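Local atomic coordinates of alginate lyase, family PL7 (Zobellia galactanivorans, PDB entry 4BE3), a protein that cleaves alginate as an exolytic lyase of family PL7, probably acting on both mannuronate and guluronate stretches of the polymer. Residues Val136-Glu141 / Thr156-Tyr161; Lys2-Leu7 / Asp34-Glu39; Lys72-Glu77 / Ile191-Gly196; Val88-Thr93 / Gly293-Val298. All blocks are in the same frame, centred on the assembly; numbering follows the deposited sequence.

Interaction 1 of 4, residues Val136-Glu141 / Thr156-Tyr161; sequences VFWNYE and TAVWGY
Val-136 and Trp-138 pair with Trp-159 and Thr-156 in antiparallel register, and the register slips by one residue at Val-136 O, which accepts from both Val-158 N (2.8 Å) and Trp-159 N (3.2 Å). Val-158 and Trp-159 thus both face Val-136, a classic beta bulge, where the chain turns a corner at the end of the hairpin of strands 133-141 and 153-157. Val-136, Trp-138 and Trp-159 are buried on one face, where the bulky indoles reach strand 197-203 of the second sheet; Thr-156 on that face is partly exposed, and its OG1 can meet a water. Trp-138 holds CG between its backbone N and carbonyl carbon (chi1 67°), and Thr-156 CB packs over a face of the five-membered ring, 3.9 Å from its centroid. Branched Val-158 meets the same indole at its edge, CG2 lying 3.8 Å from Trp-138 CD1. Compact Val-136 lies alongside Trp-159, with CB 3.7 Å from CE3. A water bridges Trp-138 O and Thr-156 OG1, 2.8 Å from the hydroxyl.

Interaction 2 of 4, residues Lys2-Leu7 / Asp34-Glu39; sequences KYPSEL and DFFYVE
Phe-36 sets CG anti to its backbone N (chi1 175°), and the ring that follows meets Pro-4; Val-38 has CG1 anti to its N (chi1 172°) and CG2 beside that N. Pro-4 CG sits over one face of the Phe-36 ring, 3.8 Å from the centroid and 18° off the normal, a CH-pi contact for which the compact, puckered proline ring is well shaped. The N-terminal segment thereby lies against strand 36-41, an outermost strand of the seven-stranded antiparallel sheet, without a direct hydrogen bond between the segments. An alanine in place of Phe-36 would probably leave Pro-4 CB and CG without their aromatic partner and open a gap beside Pro-4. Val-38 CG2 turns to the backbone around Pro-4, 3.3 Å from Pro-4 N, while Val-38 CG1 has Leu-7 CD1 as its nearest partner, tip to tip at 3.7 Å. One water accepts from Val-38 N and donates to Lys-2 O (2.7 Å). Within the turn, Tyr-3 N donates to Glu-6 OE2 (2.9 Å) from above the carboxylate plane.

Interaction 3 of 4, residues Lys72-Glu77 / Ile191-Gly196; sequences KHWIPE and INVYEG
Trp-74 and Pro-76 make a largely apolar contact with Val-193 and Gly-196, joining the loop between strands 65-70 and 80-90 to the end of strand 187-194 and the turn after it. Trp-74 carries CG between its backbone N and carbonyl carbon (chi1 42°), and the Trp-74 and Val-193 side chains cross obliquely, the six-membered ring doing the touching: CZ3 is 3.9 Å from Val-193 CB. A broad indole suits this place because it also reaches Ile-110 and Phe-256 of the other sheet, while its NE1 is bonded to Gln-70 OE1. An alanine here would probably open a gap beside Val-193 and leave Gln-70 OE1 without its indole donor. Pro-76 CB packs 3.9 Å from Gly-196 CA; the backbone angles there call for glycine. Direct polar links are slight: Gly-196 N bonds weakly to Pro-76 O (2.9 Å, angle 117°), and a water accepts from Glu-195 N and donates weakly to Glu-77 O. Cohesion across these segments therefore probably rests more on hydrophobic burial than on hydrogen bonding.

Interaction 4 of 4, residues Val88-Thr93 / Gly293-Val298; sequences VQHVST and GSYAEV
Gln-89 and His-90 both face Glu-297 in a classic beta bulge between antiparallel strands 80-90 and 295-306, neighbours in the seven-stranded sheet of the beta-jelly roll of PL7 lyases, a concanavalin-clan sandwich. Glu-297 O accepts twice, from Gln-89 N at 2.8 Å and from His-90 N at 3.2 Å, the latter in the carbonyl plane on a lone pair; Glu-297 N returns a bond to His-90 O. Past the bulge, Gly-293 O takes the N-H of Thr-93 at 3.0 Å. Glycine fits there because its backbone angles would jam a CB against the preceding carbonyl O, and a CB would also clash with Thr-93 OG1. A water links that hydroxyl to Ser-294 OG, which also has Asp-280 O as a partner. Histidine offers a ring donor and a flat face together. With CG anti to its backbone N (chi1 -163°), the His-90 imidazole makes an offset stack on Tyr-295, centroids 3.9 Å apart and planes at 7°. His-90 ND1 donates to Tyr-295 O at 2.9 Å, the oxygen 3° from the imidazole plane.

Overall arrangement
Interactions 2, 3 and 4 all reach the same seven-stranded antiparallel sheet, whereas interaction 1 belongs to a hairpin of the opposing, curled antiparallel sheet. Interactions 2 and 4 have centres about 18 Å apart and touch through Tyr-37 and Glu-297; the centres of 3 and 4 are about 30 Å apart, on opposite sides of the chain's centre, although strands 187-194 and 80-90 are neighbours. Along the chain, interaction 2 closes first, interactions 3 and 4 interleave, and interaction 1 is nested inside the loops of both. Strands distant in sequence are thus brought together in the two-sheet sandwich of the jelly roll, with the segment 72-77 also lying near the second subunit.

Interaction 1 of 4, residues Val136-Glu141 / Thr156-Tyr161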
loop_
_atom_site.group_PDB
_atom_site.type_symbol
_atom_site.label_atom_id
_atom_site.label_comp_id
_atom_site.label_asym_id
_atom_site.label_seq_id
_atom_site.Cartn_x
_atom_site.Cartn_y
_atom_site.Cartn_z
ATOM N N VAL A 136 20.266 8.288 20.598
ATOM C CA VAL A 136 19.314 7.829 19.499
ATOM C C VAL A 136 19.531 8.766 18.356
ATOM O O VAL A 136 19.597 10.026 18.536
ATOM C CB VAL A 136 17.863 7.994 19.983
ATOM C CG1 VAL A 136 16.884 7.683 18.764
ATOM C CG2 VAL A 136 17.576 6.898 21.076
ATOM N N PHE A 137 19.761 8.229 17.148
ATOM C CA PHE A 137 19.960 9.109 16.038
ATOM C C PHE A 137 19.403 8.392 14.800
ATOM O O PHE A 137 19.088 7.163 14.900
ATOM C CB PHE A 137 21.468 9.398 15.729
ATOM C CG PHE A 137 22.353 8.179 15.698
ATOM C CD1 PHE A 137 22.549 7.497 14.443
ATOM C CD2 PHE A 137 23.138 7.850 16.846
ATOM C CE1 PHE A 137 23.485 6.395 14.303
ATOM C CE2 PHE A 137 24.035 6.702 16.730
ATOM C CZ PHE A 137 24.207 6.052 15.501
ATOM N N TRP A 138 19.195 9.088 13.713
ATOM C CA TRP A 138 18.665 8.356 12.537
ATOM C C TRP A 138 19.473 8.691 11.310
ATOM O O TRP A 138 19.935 9.822 11.180
ATOM C CB TRP A 138 17.167 8.670 12.332
ATOM C CG TRP A 138 16.917 10.092 11.944
ATOM C CD1 TRP A 138 16.750 11.156 12.833
ATOM C CD2 TRP A 138 16.718 10.627 10.588
ATOM N NE1 TRP A 138 16.419 12.292 12.141
ATOM C CE2 TRP A 138 16.399 12.042 10.778
ATOM C CE3 TRP A 138 16.725 10.052 9.285
ATOM C CZ2 TRP A 138 16.133 12.925 9.705
ATOM C CZ3 TRP A 138 16.439 10.947 8.213
ATOM C CH2 TRP A 138 16.172 12.321 8.421
ATOM N N ASN A 139 19.631 7.729 10.405
ATOM C CA ASN A 139 20.527 7.947 9.228
ATOM C C ASN A 139 19.643 7.884 7.946
ATOM O O ASN A 139 18.701 7.033 7.895
ATOM C CB ASN A 139 21.443 6.753 9.078
ATOM C CG ASN A 139 22.620 6.858 10.050
ATOM O OD1 ASN A 139 22.519 7.606 11.020
ATOM N ND2 ASN A 139 23.727 6.034 9.795
ATOM N N TYR A 140 19.969 8.735 6.988
ATOM C CA TYR A 140 19.315 8.691 5.647
ATOM C C TYR A 140 20.404 8.154 4.747
ATOM O O TYR A 140 21.522 8.758 4.732
ATOM C CB TYR A 140 18.989 10.152 5.264
ATOM C CG TYR A 140 18.503 10.190 3.812
ATOM C CD1 TYR A 140 17.157 9.823 3.537
ATOM C CD2 TYR A 140 19.384 10.589 2.772
ATOM C CE1 TYR A 140 16.678 9.880 2.231
ATOM C CE2 TYR A 140 18.929 10.630 1.430
ATOM C CZ TYR A 140 17.549 10.233 1.222
ATOM O OH TYR A 140 17.100 10.263 -0.139
ATOM N N GLU A 141 20.158 7.097 3.932
ATOM C CA GLU A 141 21.202 6.679 3.009
ATOM C C GLU A 141 20.838 7.163 1.616
ATOM O O GLU A 141 19.630 7.065 1.191
ATOM C CB GLU A 141 21.206 5.170 3.067
ATOM C CG GLU A 141 22.210 4.616 2.014
ATOM C CD GLU A 141 22.359 3.114 2.246
ATOM O OE1 GLU A 141 21.372 2.338 2.536
ATOM O OE2 GLU A 141 23.538 2.657 2.115
ATOM N N THR A 156 21.682 12.016 11.819
ATOM C CA THR A 156 21.090 13.179 12.486
ATOM C C THR A 156 20.747 12.811 13.898
ATOM O O THR A 156 19.970 11.812 14.143
ATOM C CB THR A 156 19.787 13.576 11.768
ATOM O OG1 THR A 156 20.129 14.091 10.469
ATOM C CG2 THR A 156 19.060 14.738 12.504
ATOM N N ALA A 157 21.262 13.514 14.900
ATOM C CA ALA A 157 20.969 13.190 16.270
ATOM C C ALA A 157 19.552 13.462 16.753
ATOM O O ALA A 157 18.916 14.471 16.260
ATOM C CB ALA A 157 21.906 13.998 17.175
ATOM N N VAL A 158 19.003 12.541 17.541
ATOM C CA VAL A 158 17.710 12.829 18.186
ATOM C C VAL A 158 17.978 13.254 19.636
ATOM O O VAL A 158 17.705 14.474 20.025
ATOM C CB VAL A 158 16.772 11.523 18.183
ATOM C CG1 VAL A 158 15.449 11.907 18.854
ATOM C CG2 VAL A 158 16.588 11.214 16.676
ATOM N N TRP A 159 18.453 12.339 20.470
ATOM C CA TRP A 159 18.861 12.684 21.899
ATOM C C TRP A 159 20.283 12.159 21.951
ATOM O O TRP A 159 20.573 10.993 21.618
ATOM C CB TRP A 159 18.074 11.863 22.887
ATOM C CG TRP A 159 16.587 12.244 22.768
ATOM C CD1 TRP A 159 15.994 13.471 23.030
ATOM C CD2 TRP A 159 15.543 11.330 22.460
ATOM N NE1 TRP A 159 14.586 13.382 22.860
ATOM C CE2 TRP A 159 14.274 12.076 22.527
ATOM C CE3 TRP A 159 15.548 9.944 22.107
ATOM C CZ2 TRP A 159 13.053 11.496 22.207
ATOM C CZ3 TRP A 159 14.257 9.337 21.825
ATOM C CH2 TRP A 159 13.036 10.124 21.871
ATOM N N GLY A 160 21.246 13.058 22.262
ATOM C CA GLY A 160 22.600 12.527 22.365
ATOM C C GLY A 160 23.393 12.871 21.112
ATOM O O GLY A 160 23.141 13.919 20.455
ATOM N N TYR A 161 24.232 11.932 20.726
ATOM C CA TYR A 161 25.118 12.166 19.604
ATOM C C TYR A 161 24.545 11.552 18.301
ATOM O O TYR A 161 23.602 10.751 18.328
ATOM C CB TYR A 161 26.380 11.362 19.803
ATOM C CG TYR A 161 27.163 11.843 21.059
ATOM C CD1 TYR A 161 27.267 13.221 21.348
ATOM C CD2 TYR A 161 27.729 10.889 21.885
ATOM C CE1 TYR A 161 27.998 13.670 22.542
ATOM C CE2 TYR A 161 28.523 11.322 23.008
ATOM C CZ TYR A 161 28.628 12.709 23.234
ATOM O OH TYR A 161 29.383 13.155 24.367
HETATM O O HOH W 1 19.709 11.927 8.738
#

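Interaction 2 of 4, residues Lys2-Leu7 / Asp34-Glu39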
loop_
_atom_site.group_PDB
_atom_site.type_symbol
_atom_site.label_atom_id
_atom_site.label_comp_id
_atom_site.label_asym_id
_atom_site.label_seq_id
_atom_site.Cartn_x
_atom_site.Cartn_y
_atom_site.Cartn_z
ATOM N N LYS A 2 3.133 -16.598 26.574
ATOM C CA LYS A 2 2.634 -15.855 25.451
ATOM C C LYS A 2 3.553 -15.827 24.239
ATOM O O LYS A 2 4.734 -15.983 24.330
ATOM C CB LYS A 2 2.174 -14.433 25.758
ATOM C CG LYS A 2 1.491 -14.319 27.132
ATOM C CD LYS A 2 0.909 -12.939 27.089
ATOM C CE LYS A 2 -0.061 -12.851 28.240
ATOM N NZ LYS A 2 -0.693 -11.575 27.892
ATOM N N TYR A 3 2.918 -15.696 23.071
ATOM C CA TYR A 3 3.603 -15.492 21.814
ATOM C C TYR A 3 3.545 -13.938 21.585
ATOM O O TYR A 3 2.627 -13.271 21.972
ATOM C CB TYR A 3 2.840 -16.214 20.681
ATOM C CG TYR A 3 3.051 -17.715 20.757
ATOM C CD1 TYR A 3 4.264 -18.230 20.285
ATOM C CD2 TYR A 3 2.089 -18.568 21.380
ATOM C CE1 TYR A 3 4.508 -19.592 20.386
ATOM C CE2 TYR A 3 2.311 -19.936 21.478
ATOM C CZ TYR A 3 3.520 -20.442 20.961
ATOM O OH TYR A 3 3.899 -21.786 21.021
ATOM N N PRO A 4 4.549 -13.434 20.903
ATOM C CA PRO A 4 4.558 -12.026 20.485
ATOM C C PRO A 4 3.262 -11.655 19.780
ATOM O O PRO A 4 2.786 -10.460 19.953
ATOM C CB PRO A 4 5.716 -12.021 19.489
ATOM C CG PRO A 4 6.703 -12.999 20.142
ATOM C CD PRO A 4 5.790 -14.167 20.503
ATOM N N SER A 5 2.580 -12.620 19.043
ATOM C CA SER A 5 1.383 -12.219 18.305
ATOM C C SER A 5 0.293 -11.826 19.294
ATOM O O SER A 5 -0.629 -11.143 18.874
ATOM C CB SER A 5 0.847 -13.339 17.406
ATOM O OG SER A 5 0.805 -14.589 18.157
ATOM N N GLU A 6 0.410 -12.264 20.546
ATOM C CA GLU A 6 -0.630 -11.855 21.505
ATOM C C GLU A 6 -0.502 -10.392 21.882
ATOM O O GLU A 6 -1.405 -9.840 22.468
ATOM C CB GLU A 6 -0.534 -12.669 22.775
ATOM C CG GLU A 6 -0.842 -14.178 22.496
ATOM C CD GLU A 6 -0.703 -15.080 23.714
ATOM O OE1 GLU A 6 -1.317 -14.778 24.778
ATOM O OE2 GLU A 6 0.082 -16.099 23.605
ATOM N N LEU A 7 0.711 -9.819 21.608
ATOM C CA LEU A 7 0.972 -8.337 21.939
ATOM C C LEU A 7 0.926 -7.423 20.732
ATOM O O LEU A 7 0.837 -6.269 20.881
ATOM C CB LEU A 7 2.363 -8.243 22.592
ATOM C CG LEU A 7 2.642 -9.044 23.827
ATOM C CD1 LEU A 7 4.084 -8.934 24.442
ATOM C CD2 LEU A 7 1.543 -8.755 24.826
ATOM N N ASP A 34 15.593 -17.290 22.956
ATOM C CA ASP A 34 16.867 -16.506 22.682
ATOM C C ASP A 34 16.839 -15.597 21.466
ATOM O O ASP A 34 17.915 -15.025 21.191
ATOM C CB ASP A 34 18.054 -17.437 22.459
ATOM C CG ASP A 34 18.489 -18.147 23.731
ATOM O OD1 ASP A 34 17.998 -17.791 24.876
ATOM O OD2 ASP A 34 19.302 -19.085 23.515
ATOM N N PHE A 35 15.734 -15.495 20.712
ATOM C CA PHE A 35 15.721 -14.564 19.560
ATOM C C PHE A 35 14.477 -13.734 19.604
ATOM O O PHE A 35 14.530 -12.539 19.426
ATOM C CB PHE A 35 15.763 -15.308 18.234
ATOM C CG PHE A 35 17.085 -16.087 18.069
ATOM C CD1 PHE A 35 18.255 -15.432 17.742
ATOM C CD2 PHE A 35 17.099 -17.465 18.267
ATOM C CE1 PHE A 35 19.465 -16.171 17.625
ATOM C CE2 PHE A 35 18.297 -18.197 18.160
ATOM C CZ PHE A 35 19.462 -17.558 17.848
ATOM N N PHE A 36 13.300 -14.397 19.726
ATOM C CA PHE A 36 12.053 -13.642 19.390
ATOM C C PHE A 36 10.995 -14.201 20.297
ATOM O O PHE A 36 10.588 -15.385 20.105
ATOM C CB PHE A 36 11.630 -13.856 17.951
ATOM C CG PHE A 36 10.278 -13.183 17.575
ATOM C CD1 PHE A 36 10.036 -11.780 17.741
ATOM C CD2 PHE A 36 9.233 -14.009 17.082
ATOM C CE1 PHE A 36 8.794 -11.228 17.345
ATOM C CE2 PHE A 36 8.014 -13.448 16.684
ATOM C CZ PHE A 36 7.783 -12.115 16.882
ATOM N N TYR A 37 10.677 -13.479 21.358
ATOM C CA TYR A 37 9.868 -14.127 22.446
ATOM C C TYR A 37 9.294 -13.028 23.293
ATOM O O TYR A 37 9.562 -11.872 23.095
ATOM C CB TYR A 37 10.644 -15.069 23.361
ATOM C CG TYR A 37 11.921 -14.452 23.943
ATOM C CD1 TYR A 37 13.127 -14.545 23.203
ATOM C CD2 TYR A 37 11.923 -13.806 25.177
ATOM C CE1 TYR A 37 14.323 -14.004 23.748
ATOM C CE2 TYR A 37 13.106 -13.296 25.721
ATOM C CZ TYR A 37 14.273 -13.392 25.001
ATOM O OH TYR A 37 15.449 -12.831 25.569
ATOM N N VAL A 38 8.452 -13.388 24.236
ATOM C CA VAL A 38 7.748 -12.378 25.068
ATOM C C VAL A 38 8.410 -12.400 26.433
ATOM O O VAL A 38 8.761 -13.496 26.937
ATOM C CB VAL A 38 6.228 -12.715 25.278
ATOM C CG1 VAL A 38 5.662 -11.733 26.301
ATOM C CG2 VAL A 38 5.529 -12.557 23.889
ATOM N N GLU A 39 8.571 -11.254 27.081
ATOM C CA GLU A 39 9.094 -11.197 28.457
ATOM C C GLU A 39 8.126 -10.351 29.212
ATOM O O GLU A 39 7.625 -9.350 28.700
ATOM C CB GLU A 39 10.543 -10.536 28.572
ATOM C CG GLU A 39 11.046 -10.887 29.969
ATOM C CD GLU A 39 12.525 -11.000 30.082
ATOM O OE1 GLU A 39 13.268 -11.524 29.155
ATOM O OE2 GLU A 39 12.951 -10.544 31.164
HETATM O O HOH W 2 7.352 -16.093 23.579
#

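Interaction 3 of 4, residues Lys72-Glu77 / Ile191-Gly196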
loop_
_atom_site.group_PDB
_atom_site.type_symbol
_atom_site.label_atom_id
_atom_site.label_comp_id
_atom_site.label_asym_id
_atom_site.label_seq_id
_atom_site.Cartn_x
_atom_site.Cartn_y
_atom_site.Cartn_z
ATOM N N LYS A 72 3.605 -6.155 3.092
ATOM C CA LYS A 72 3.015 -5.358 1.998
ATOM C C LYS A 72 3.887 -4.131 1.689
ATOM O O LYS A 72 4.078 -3.334 2.597
ATOM C CB LYS A 72 1.657 -4.875 2.462
ATOM C CG LYS A 72 0.780 -4.399 1.174
ATOM C CD LYS A 72 -0.683 -4.258 1.600
ATOM C CE LYS A 72 -1.635 -4.194 0.396
ATOM N NZ LYS A 72 -1.318 -2.796 -0.064
ATOM N N HIS A 73 4.394 -4.008 0.479
ATOM C CA HIS A 73 5.386 -2.987 0.203
ATOM C C HIS A 73 4.678 -1.727 -0.275
ATOM O O HIS A 73 3.438 -1.791 -0.598
ATOM C CB HIS A 73 6.305 -3.530 -0.825
ATOM C CG HIS A 73 7.045 -4.745 -0.379
ATOM N ND1 HIS A 73 7.789 -5.513 -1.258
ATOM C CD2 HIS A 73 7.146 -5.353 0.846
ATOM C CE1 HIS A 73 8.365 -6.535 -0.584
ATOM N NE2 HIS A 73 8.005 -6.425 0.706
ATOM N N TRP A 74 5.370 -0.611 -0.450
ATOM C CA TRP A 74 4.760 0.617 -0.860
ATOM C C TRP A 74 5.829 1.524 -1.397
ATOM O O TRP A 74 6.995 1.315 -1.155
ATOM C CB TRP A 74 3.986 1.295 0.295
ATOM C CG TRP A 74 4.798 1.207 1.599
ATOM C CD1 TRP A 74 4.890 0.154 2.515
ATOM C CD2 TRP A 74 5.635 2.277 2.120
ATOM N NE1 TRP A 74 5.714 0.535 3.585
ATOM C CE2 TRP A 74 6.184 1.792 3.388
ATOM C CE3 TRP A 74 5.924 3.595 1.685
ATOM C CZ2 TRP A 74 7.076 2.525 4.144
ATOM C CZ3 TRP A 74 6.840 4.359 2.478
ATOM C CH2 TRP A 74 7.385 3.809 3.704
ATOM N N ILE A 75 5.439 2.466 -2.264
ATOM C CA ILE A 75 6.360 3.515 -2.733
ATOM C C ILE A 75 6.086 4.753 -1.879
ATOM O O ILE A 75 5.055 4.944 -1.222
ATOM C CB ILE A 75 6.174 3.791 -4.247
ATOM C CG1 ILE A 75 4.698 4.304 -4.572
ATOM C CG2 ILE A 75 6.450 2.539 -5.042
ATOM C CD1 ILE A 75 4.652 4.830 -6.059
ATOM N N PRO A 76 7.119 5.645 -1.775
ATOM C CA PRO A 76 6.941 6.796 -0.870
ATOM C C PRO A 76 5.728 7.628 -1.203
ATOM O O PRO A 76 5.082 8.143 -0.294
ATOM C CB PRO A 76 8.254 7.607 -1.065
ATOM C CG PRO A 76 9.301 6.383 -1.311
ATOM C CD PRO A 76 8.482 5.569 -2.403
ATOM N N GLU A 77 5.390 7.765 -2.513
ATOM C CA GLU A 77 4.233 8.538 -2.839
ATOM C C GLU A 77 2.979 8.018 -2.229
ATOM O O GLU A 77 2.032 8.831 -2.025
ATOM C CB GLU A 77 4.043 8.470 -4.385
ATOM C CG GLU A 77 5.143 9.275 -5.139
ATOM C CD GLU A 77 6.370 8.453 -5.524
ATOM O OE1 GLU A 77 6.781 7.457 -4.866
ATOM O OE2 GLU A 77 7.017 8.845 -6.552
ATOM N N ILE A 191 7.449 6.859 12.175
ATOM C CA ILE A 191 7.932 7.217 10.859
ATOM C C ILE A 191 6.602 7.327 10.001
ATOM O O ILE A 191 5.962 6.298 9.799
ATOM C CB ILE A 191 8.728 6.118 10.231
ATOM C CG1 ILE A 191 9.948 5.783 11.217
ATOM C CG2 ILE A 191 9.226 6.547 8.753
ATOM C CD1 ILE A 191 10.708 4.499 10.731
ATOM N N ASN A 192 6.286 8.557 9.618
ATOM C CA ASN A 192 5.014 8.816 8.844
ATOM C C ASN A 192 5.350 9.306 7.476
ATOM O O ASN A 192 5.820 10.473 7.296
ATOM C CB ASN A 192 4.260 9.873 9.688
ATOM C CG ASN A 192 3.015 10.375 8.924
ATOM O OD1 ASN A 192 2.523 9.615 8.073
ATOM N ND2 ASN A 192 2.582 11.614 9.135
ATOM N N VAL A 193 5.208 8.459 6.454
ATOM C CA VAL A 193 5.555 8.906 5.089
ATOM C C VAL A 193 4.214 9.223 4.424
ATOM O O VAL A 193 3.381 8.325 4.324
ATOM C CB VAL A 193 6.282 7.815 4.265
ATOM C CG1 VAL A 193 6.547 8.327 2.845
ATOM C CG2 VAL A 193 7.689 7.519 5.024
ATOM N N TYR A 194 4.023 10.467 4.111
ATOM C CA TYR A 194 2.768 10.933 3.469
ATOM C C TYR A 194 3.079 11.677 2.209
ATOM O O TYR A 194 3.795 12.710 2.242
ATOM C CB TYR A 194 2.052 11.815 4.501
ATOM C CG TYR A 194 0.727 12.296 3.940
ATOM C CD1 TYR A 194 -0.292 11.381 3.734
ATOM C CD2 TYR A 194 0.558 13.629 3.602
ATOM C CE1 TYR A 194 -1.540 11.840 3.214
ATOM C CE2 TYR A 194 -0.670 14.097 3.067
ATOM C CZ TYR A 194 -1.672 13.186 2.905
ATOM O OH TYR A 194 -2.869 13.628 2.395
ATOM N N GLU A 195 2.554 11.167 1.051
ATOM C CA GLU A 195 2.811 11.758 -0.194
ATOM C C GLU A 195 4.325 11.985 -0.453
ATOM O O GLU A 195 4.733 13.017 -0.965
ATOM C CB GLU A 195 2.049 13.096 -0.295
ATOM C CG GLU A 195 0.567 12.722 -0.271
ATOM C CD GLU A 195 -0.345 13.940 -0.593
ATOM O OE1 GLU A 195 0.070 15.132 -0.514
ATOM O OE2 GLU A 195 -1.503 13.678 -0.863
ATOM N N GLY A 196 5.104 11.011 -0.079
ATOM C CA GLY A 196 6.501 11.028 -0.457
ATOM C C GLY A 196 7.376 11.805 0.550
ATOM O O GLY A 196 8.587 11.897 0.306
HETATM O O HOH W 3 0.552 9.127 1.117
#

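Interaction 4 of 4, residues Val88-Thr93 / Gly293-Val298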
loop_
_atom_site.group_PDB
_atom_site.type_symbol
_atom_site.label_atom_id
_atom_site.label_comp_id
_atom_site.label_asym_id
_atom_site.label_seq_id
_atom_site.Cartn_x
_atom_site.Cartn_y
_atom_site.Cartn_z
ATOM N N VAL A 88 15.774 -0.182 24.721
ATOM C CA VAL A 88 16.882 -1.008 24.391
ATOM C C VAL A 88 17.429 -1.507 25.670
ATOM O O VAL A 88 17.688 -0.727 26.587
ATOM C CB VAL A 88 17.948 -0.190 23.584
ATOM C CG1 VAL A 88 19.197 -1.042 23.308
ATOM C CG2 VAL A 88 17.314 0.298 22.248
ATOM N N GLN A 89 17.660 -2.848 25.719
ATOM C CA GLN A 89 18.094 -3.520 26.974
ATOM C C GLN A 89 19.586 -3.804 26.846
ATOM O O GLN A 89 20.201 -3.981 27.873
ATOM C CB GLN A 89 17.379 -4.846 27.221
ATOM C CG GLN A 89 15.860 -4.553 27.465
ATOM C CD GLN A 89 15.598 -3.883 28.823
ATOM O OE1 GLN A 89 16.173 -2.893 29.125
ATOM N NE2 GLN A 89 14.673 -4.417 29.629
ATOM N N HIS A 90 20.154 -3.917 25.635
ATOM C CA HIS A 90 21.530 -4.310 25.605
ATOM C C HIS A 90 22.110 -3.990 24.240
ATOM O O HIS A 90 21.389 -4.162 23.274
ATOM C CB HIS A 90 21.660 -5.840 25.832
ATOM C CG HIS A 90 23.065 -6.222 26.219
ATOM N ND1 HIS A 90 24.065 -6.509 25.306
ATOM C CD2 HIS A 90 23.640 -6.258 27.486
ATOM C CE1 HIS A 90 25.214 -6.840 26.021
ATOM N NE2 HIS A 90 24.946 -6.672 27.345
ATOM N N VAL A 91 23.372 -3.445 24.153
ATOM C CA VAL A 91 24.122 -3.373 22.897
ATOM C C VAL A 91 25.475 -4.045 23.121
ATOM O O VAL A 91 25.816 -4.367 24.264
ATOM C CB VAL A 91 24.399 -1.906 22.467
ATOM C CG1 VAL A 91 23.052 -1.211 22.011
ATOM C CG2 VAL A 91 25.053 -1.138 23.652
ATOM N N SER A 92 26.234 -4.256 22.047
ATOM C CA SER A 92 27.502 -4.997 22.282
ATOM C C SER A 92 28.361 -4.259 23.273
ATOM O O SER A 92 28.537 -3.024 23.176
ATOM C CB SER A 92 28.274 -5.089 20.990
ATOM O OG SER A 92 29.454 -5.791 21.256
ATOM N N THR A 93 28.986 -5.011 24.201
ATOM C CA THR A 93 29.963 -4.382 25.139
ATOM C C THR A 93 31.349 -4.433 24.571
ATOM O O THR A 93 32.238 -4.088 25.301
ATOM C CB THR A 93 29.987 -5.208 26.467
ATOM O OG1 THR A 93 30.191 -6.581 26.168
ATOM C CG2 THR A 93 28.580 -5.087 27.128
ATOM N N GLY A 293 28.128 -10.657 26.581
ATOM C CA GLY A 293 27.816 -9.276 26.195
ATOM C C GLY A 293 27.860 -8.972 24.703
ATOM O O GLY A 293 27.755 -7.794 24.340
ATOM N N SER A 294 28.078 -9.961 23.859
ATOM C CA SER A 294 28.284 -9.728 22.447
ATOM C C SER A 294 26.917 -9.922 21.732
ATOM O O SER A 294 26.739 -10.779 20.826
ATOM C CB SER A 294 29.320 -10.706 21.933
ATOM O OG SER A 294 30.599 -10.280 22.302
ATOM N N TYR A 295 25.991 -9.020 22.078
ATOM C CA TYR A 295 24.665 -9.089 21.444
ATOM C C TYR A 295 23.899 -7.821 21.681
ATOM O O TYR A 295 24.314 -6.922 22.478
ATOM C CB TYR A 295 23.848 -10.258 22.091
ATOM C CG TYR A 295 23.532 -10.050 23.551
ATOM C CD1 TYR A 295 24.429 -10.397 24.536
ATOM C CD2 TYR A 295 22.283 -9.527 23.939
ATOM C CE1 TYR A 295 24.144 -10.254 25.898
ATOM C CE2 TYR A 295 21.984 -9.347 25.330
ATOM C CZ TYR A 295 22.912 -9.726 26.267
ATOM O OH TYR A 295 22.601 -9.587 27.617
ATOM N N ALA A 296 22.740 -7.709 20.950
ATOM C CA ALA A 296 21.910 -6.584 21.205
ATOM C C ALA A 296 20.527 -7.139 21.543
ATOM O O ALA A 296 20.179 -8.236 21.114
ATOM C CB ALA A 296 21.786 -5.782 19.861
ATOM N N GLU A 297 19.762 -6.379 22.294
ATOM C CA GLU A 297 18.484 -6.858 22.707
ATOM C C GLU A 297 17.528 -5.681 22.901
ATOM O O GLU A 297 17.880 -4.676 23.557
ATOM C CB GLU A 297 18.677 -7.557 24.099
ATOM C CG GLU A 297 17.264 -8.096 24.621
ATOM C CD GLU A 297 17.410 -8.875 25.916
ATOM O OE1 GLU A 297 18.538 -9.451 26.127
ATOM O OE2 GLU A 297 16.456 -8.950 26.756
ATOM N N VAL A 298 16.357 -5.727 22.285
ATOM C CA VAL A 298 15.511 -4.511 22.228
ATOM C C VAL A 298 14.063 -5.073 22.542
ATOM O O VAL A 298 13.714 -6.138 21.969
ATOM C CB VAL A 298 15.468 -3.978 20.800
ATOM C CG1 VAL A 298 14.594 -2.685 20.742
ATOM C CG2 VAL A 298 16.940 -3.562 20.299
HETATM O O HOH W 4 31.291 -8.234 23.993
#